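Local coordinates for protein polyketide biosynthesis 3-hydroxy-3-methylglutaryl-ACP synthase PksG (Bacillus subtilis, PDB 4YXT) that catalyses the aldol condensation of acetyl groups carried by an acyl carrier protein with beta-ketothioester polyketide intermediates during synthesis of the antibiotic bacillaene, at residues R73-I78 and Q131-A136; N126-Q131 and V175-N180. The protein carries 1 engineered substitution. All coordinates share one frame; numbering follows the deposited sequence.

Contact 1 (R73-I78 and Q131-A136)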
loop_
_atom_site.group_PDB
_atom_site.type_symbol
_atom_site.label_atom_id
_atom_site.label_comp_id
_atom_site.label_asym_id
_atom_site.label_seq_id
_atom_site.Cartn_x
_atom_site.Cartn_y
_atom_site.Cartn_z
ATOM N N ARG A 73 -13.612 2.590 17.749
ATOM C CA ARG A 73 -12.163 2.710 17.921
ATOM C C ARG A 73 -11.312 2.163 16.736
ATOM O O ARG A 73 -10.070 2.325 16.761
ATOM C CB ARG A 73 -11.718 2.097 19.260
ATOM C CG ARG A 73 -12.145 2.895 20.476
ATOM C CD ARG A 73 -11.741 2.160 21.739
ATOM N NE ARG A 73 -11.358 3.085 22.816
ATOM C CZ ARG A 73 -12.193 3.583 23.733
ATOM N NH1 ARG A 73 -13.488 3.257 23.735
ATOM N NH2 ARG A 73 -11.727 4.416 24.662
ATOM N N ILE A 74 -11.926 1.513 15.736
ATOM C CA ILE A 74 -11.160 1.146 14.548
ATOM C C ILE A 74 -10.745 2.471 13.906
ATOM O O ILE A 74 -11.601 3.176 13.366
ATOM C CB ILE A 74 -11.901 0.426 13.381
ATOM C CG1 ILE A 74 -12.782 -0.755 13.779
ATOM C CG2 ILE A 74 -10.862 -0.048 12.357
ATOM C CD1 ILE A 74 -12.160 -1.769 14.661
ATOM N N GLU A 75 -9.468 2.799 13.944
ATOM C CA GLU A 75 -8.982 4.001 13.273
ATOM C C GLU A 75 -7.963 3.833 12.121
ATOM O O GLU A 75 -7.475 4.812 11.616
ATOM C CB GLU A 75 -8.367 4.852 14.316
ATOM C CG GLU A 75 -9.430 5.546 15.093
ATOM C CD GLU A 75 -8.855 6.189 16.293
ATOM O OE1 GLU A 75 -7.701 6.691 16.211
ATOM O OE2 GLU A 75 -9.547 6.138 17.301
ATOM N N LEU A 76 -7.641 2.594 11.754
ATOM C CA LEU A 76 -6.794 2.266 10.620
ATOM C C LEU A 76 -7.459 1.145 9.877
ATOM O O LEU A 76 -7.699 0.111 10.453
ATOM C CB LEU A 76 -5.410 1.841 11.127
ATOM C CG LEU A 76 -4.321 1.416 10.152
ATOM C CD1 LEU A 76 -3.991 2.503 9.152
ATOM C CD2 LEU A 76 -3.058 1.086 10.934
ATOM N N LEU A 77 -7.811 1.353 8.617
ATOM C CA LEU A 77 -8.275 0.286 7.800
ATOM C C LEU A 77 -7.275 0.098 6.644
ATOM O O LEU A 77 -7.031 1.033 5.888
ATOM C CB LEU A 77 -9.693 0.598 7.266
ATOM C CG LEU A 77 -10.145 -0.393 6.168
ATOM C CD1 LEU A 77 -10.205 -1.825 6.618
ATOM C CD2 LEU A 77 -11.473 -0.023 5.571
ATOM N N ILE A 78 -6.705 -1.087 6.506
ATOM C CA ILE A 78 -5.675 -1.330 5.491
ATOM C C ILE A 78 -6.130 -2.528 4.720
ATOM O O ILE A 78 -6.334 -3.579 5.315
ATOM C CB ILE A 78 -4.282 -1.649 6.094
ATOM C CG1 ILE A 78 -3.722 -0.442 6.880
ATOM C CG2 ILE A 78 -3.267 -2.085 5.024
ATOM C CD1 ILE A 78 -2.405 -0.753 7.587
ATOM N N GLN A 131 1.266 4.215 20.219
ATOM C CA GLN A 131 0.433 4.897 21.184
ATOM C C GLN A 131 0.183 6.317 20.735
ATOM O O GLN A 131 0.029 7.197 21.554
ATOM C CB GLN A 131 1.031 4.822 22.618
ATOM C CG GLN A 131 0.898 3.406 23.251
ATOM C CD GLN A 131 -0.567 3.007 23.458
ATOM O OE1 GLN A 131 -1.177 3.436 24.418
ATOM N NE2 GLN A 131 -1.163 2.249 22.496
ATOM N N THR A 132 0.042 6.506 19.424
ATOM C CA THR A 132 -0.338 7.789 18.871
ATOM C C THR A 132 -1.834 7.989 19.035
ATOM O O THR A 132 -2.302 9.097 18.951
ATOM C CB THR A 132 0.054 7.919 17.377
ATOM O OG1 THR A 132 -0.209 6.697 16.693
ATOM C CG2 THR A 132 1.536 8.195 17.267
ATOM N N SER A 133 -2.580 6.910 19.282
ATOM C CA SER A 133 -4.006 6.985 19.492
ATOM C C SER A 133 -4.387 5.907 20.524
ATOM O O SER A 133 -4.885 4.850 20.153
ATOM C CB SER A 133 -4.699 6.744 18.145
ATOM O OG SER A 133 -6.093 7.065 18.162
ATOM N N PRO A 134 -4.125 6.167 21.830
ATOM C CA PRO A 134 -4.381 5.183 22.913
ATOM C C PRO A 134 -5.757 4.610 22.856
ATOM O O PRO A 134 -6.696 5.341 22.688
ATOM C CB PRO A 134 -4.243 6.020 24.205
ATOM C CG PRO A 134 -3.302 7.134 23.800
ATOM C CD PRO A 134 -3.610 7.451 22.356
ATOM N N GLY A 135 -5.872 3.292 22.951
ATOM C CA GLY A 135 -7.163 2.645 22.900
ATOM C C GLY A 135 -7.594 2.272 21.473
ATOM O O GLY A 135 -8.514 1.462 21.312
ATOM N N ALA A 136 -6.930 2.805 20.438
ATOM C CA ALA A 136 -7.432 2.602 19.037
ATOM C C ALA A 136 -7.189 1.175 18.536
ATOM O O ALA A 136 -6.405 0.425 19.056
ATOM C CB ALA A 136 -6.827 3.610 18.067
#
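The start of strand 74-80 meets the loop that leads from helix 116-130 into strand 137-145, the parallel neighbour of strand 74-80 in the mixed sheet of this thiolase-like fold. The loop makes a type II beta turn from S133 to A136, closed by a hydrogen bond of 2.9 Å from A136 N to S133 O. R73 opens segment 73-78 and lies alongside the turn. Its CG stands beside the backbone N (chi1 -70°), and the chain runs out past G135. R73 CD rests 3.3 Å from G135 O, which lies at the edge of the guanidinium, near its plane. G135 sits in the turn with positive phi (90°), a conformation readily taken by glycine. The backbone of R73 also takes part: R73 O is 3.5 Å from A136 CA, a CA-H...O contact. R73 and A136 have the closest CA atoms of the two segments, 4.9 Å apart. E75 follows on the same side. Beyond CG its chain is extended and carries the carboxylate to S133. A136 packs its methyl against this group, with A136 CB 3.7 Å from E75 OE1. The pair lies at the dimer interface: E75 OE1 also forms a salt bridge with R234 and a hydrogen bond with Y193, both of the second subunit. R234 of that subunit hydrogen-bonds S133 OG too. Its positive charge would favour an ionised E75. S133 OG, anti to its own backbone N, donates to the syn lone pair of E75 OE1 at 2.6 Å.

Contact 2 (N126-Q131 and V175-N180)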
loop_
_atom_site.group_PDB
_atom_site.type_symbol
_atom_site.label_atom_id
_atom_site.label_comp_id
_atom_site.label_asym_id
_atom_site.label_seq_id
_atom_site.Cartn_x
_atom_site.Cartn_y
_atom_site.Cartn_z
ATOM N N ASN A 126 2.630 -1.605 14.612
ATOM C CA ASN A 126 3.348 -0.365 14.959
ATOM C C ASN A 126 2.431 0.827 15.251
ATOM O O ASN A 126 2.778 1.684 16.026
ATOM C CB ASN A 126 4.399 -0.003 13.929
ATOM C CG ASN A 126 5.435 -1.105 13.748
ATOM O OD1 ASN A 126 5.596 -1.967 14.609
ATOM N ND2 ASN A 126 6.127 -1.099 12.598
ATOM N N PHE A 127 1.269 0.882 14.640
ATOM C CA PHE A 127 0.309 1.910 15.013
ATOM C C PHE A 127 -0.042 1.672 16.505
ATOM O O PHE A 127 0.019 2.609 17.291
ATOM C CB PHE A 127 -0.904 1.919 14.061
ATOM C CG PHE A 127 -2.075 2.777 14.517
ATOM C CD1 PHE A 127 -1.959 4.159 14.663
ATOM C CD2 PHE A 127 -3.293 2.202 14.837
ATOM C CE1 PHE A 127 -3.051 4.944 15.066
ATOM C CE2 PHE A 127 -4.384 2.985 15.257
ATOM C CZ PHE A 127 -4.254 4.360 15.361
ATOM N N ILE A 128 -0.334 0.427 16.892
ATOM C CA ILE A 128 -0.789 0.157 18.258
ATOM C C ILE A 128 0.348 0.456 19.205
ATOM O O ILE A 128 0.151 1.165 20.154
ATOM C CB ILE A 128 -1.234 -1.317 18.483
ATOM C CG1 ILE A 128 -2.475 -1.714 17.618
ATOM C CG2 ILE A 128 -1.381 -1.605 19.970
ATOM C CD1 ILE A 128 -3.675 -0.795 17.462
ATOM N N LEU A 129 1.545 -0.072 18.919
ATOM C CA LEU A 129 2.707 0.163 19.748
ATOM C C LEU A 129 3.113 1.630 19.829
ATOM O O LEU A 129 3.680 2.045 20.828
ATOM C CB LEU A 129 3.923 -0.625 19.250
ATOM C CG LEU A 129 3.791 -2.120 19.402
ATOM C CD1 LEU A 129 5.009 -2.762 18.780
ATOM C CD2 LEU A 129 3.618 -2.500 20.875
ATOM N N SER A 130 2.834 2.414 18.804
ATOM C CA SER A 130 3.234 3.825 18.815
ATOM C C SER A 130 2.458 4.665 19.842
ATOM O O SER A 130 2.893 5.735 20.211
ATOM C CB SER A 130 3.019 4.459 17.461
ATOM O OG SER A 130 1.643 4.713 17.292
ATOM N N GLN A 131 1.266 4.215 20.219
ATOM C CA GLN A 131 0.433 4.897 21.184
ATOM C C GLN A 131 0.183 6.317 20.735
ATOM O O GLN A 131 0.029 7.197 21.554
ATOM C CB GLN A 131 1.031 4.822 22.618
ATOM C CG GLN A 131 0.898 3.406 23.251
ATOM C CD GLN A 131 -0.567 3.007 23.458
ATOM O OE1 GLN A 131 -1.177 3.436 24.418
ATOM N NE2 GLN A 131 -1.163 2.249 22.496
ATOM N N VAL A 175 -8.370 -9.209 9.887
ATOM C CA VAL A 175 -7.665 -9.311 11.130
ATOM C C VAL A 175 -7.846 -7.972 11.875
ATOM O O VAL A 175 -7.424 -6.935 11.369
ATOM C CB VAL A 175 -6.152 -9.526 10.875
ATOM C CG1 VAL A 175 -5.355 -9.497 12.167
ATOM C CG2 VAL A 175 -5.805 -10.822 10.127
ATOM N N LEU A 176 -8.423 -8.029 13.084
ATOM C CA LEU A 176 -8.553 -6.922 13.999
ATOM C C LEU A 176 -7.395 -6.863 14.953
ATOM O O LEU A 176 -7.135 -7.805 15.642
ATOM C CB LEU A 176 -9.819 -7.099 14.841
ATOM C CG LEU A 176 -10.214 -5.913 15.736
ATOM C CD1 LEU A 176 -10.777 -4.731 14.951
ATOM C CD2 LEU A 176 -11.217 -6.400 16.774
ATOM N N VAL A 177 -6.709 -5.729 14.996
ATOM C CA VAL A 177 -5.460 -5.581 15.671
ATOM C C VAL A 177 -5.691 -4.531 16.756
ATOM O O VAL A 177 -6.338 -3.468 16.530
ATOM C CB VAL A 177 -4.340 -5.154 14.690
ATOM C CG1 VAL A 177 -3.017 -4.966 15.388
ATOM C CG2 VAL A 177 -4.193 -6.163 13.542
ATOM N N GLY A 178 -5.189 -4.837 17.945
ATOM C CA GLY A 178 -5.515 -4.044 19.115
ATOM C C GLY A 178 -4.623 -4.253 20.310
ATOM O O GLY A 178 -3.617 -4.976 20.242
ATOM N N GLU A 179 -4.998 -3.613 21.415
ATOM C CA GLU A 179 -4.177 -3.649 22.612
ATOM C C GLU A 179 -4.455 -4.849 23.519
ATOM O O GLU A 179 -3.697 -5.095 24.417
ATOM C CB GLU A 179 -4.306 -2.314 23.360
ATOM C CG GLU A 179 -3.950 -1.088 22.500
ATOM C CD GLU A 179 -4.202 0.213 23.233
ATOM O OE1 GLU A 179 -4.745 0.127 24.358
ATOM O OE2 GLU A 179 -3.857 1.308 22.723
ATOM N N ASN A 180 -5.485 -5.640 23.249
ATOM C CA ASN A 180 -5.724 -6.889 24.008
ATOM C C ASN A 180 -5.689 -8.155 23.158
ATOM O O ASN A 180 -6.704 -8.795 22.976
ATOM C CB ASN A 180 -7.075 -6.840 24.753
ATOM C CG ASN A 180 -7.272 -8.058 25.643
ATOM O OD1 ASN A 180 -6.283 -8.644 26.161
ATOM N ND2 ASN A 180 -8.539 -8.477 25.815
#
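E179 OE2 is gripped by two N-H donors: the side-chain amide of Q131 and, from the loop after the helix, the backbone N of G135. Q131 and E179 meet tip to tip. Q131 NE2 lies 2.9 Å from E179 OE2, and the N-H...O angle is nearly straight at 170°. The acceptor lies in the amide plane, but the donor comes from above the carboxylate plane. The two flat groups are turned 58° apart. Q131 is the first residue to leave helical backbone angles, with positive phi, and its chain bends at chi2 (-64°). This folds the amide back over the helix end, where Q131 NE2 also donates to I128 O at 2.9 Å. I128 O accepts from Q131 N as well. Two acceptors thus fix the rotation of the amide. Next to this polar pair, I128 points at the strand. Its CG2 touches E179 CG at 3.6 Å. The side chains of I128 and V177 cross obliquely, with I128 CG1 4.0 Å from V177 CG1. I128 CD1 lies over the backbone of V177 and G178. Helix 116-130 thus lays its last turn on the end of strand 170-178, an alpha-on-beta packing of the layered thiolase-like fold.

In the fold
From the N terminus, the chain first passes 73-78, then 126-131, 131-136 and 175-180. Contact 1 closes a loop of 52 residues that holds helix 91-99, strand 106-111 and helix 116-130. Contact 2 closes one of 43 residues that holds strand 137-145, helix 161-164 and the first part of strand 170-178. The two loops cross rather than nest, and Q131 belongs to both contacts. The centres of contact 1 and contact 2 are about 7 Å apart. I74 CD1 packs against L176 CD1, and A136 O against I128 CD1. Together the two contacts tie the end of helix 116-130 and the loop after it to strands 74-80 and 170-178, which flank strand 137-145 in the sheet. Both also touch the second subunit.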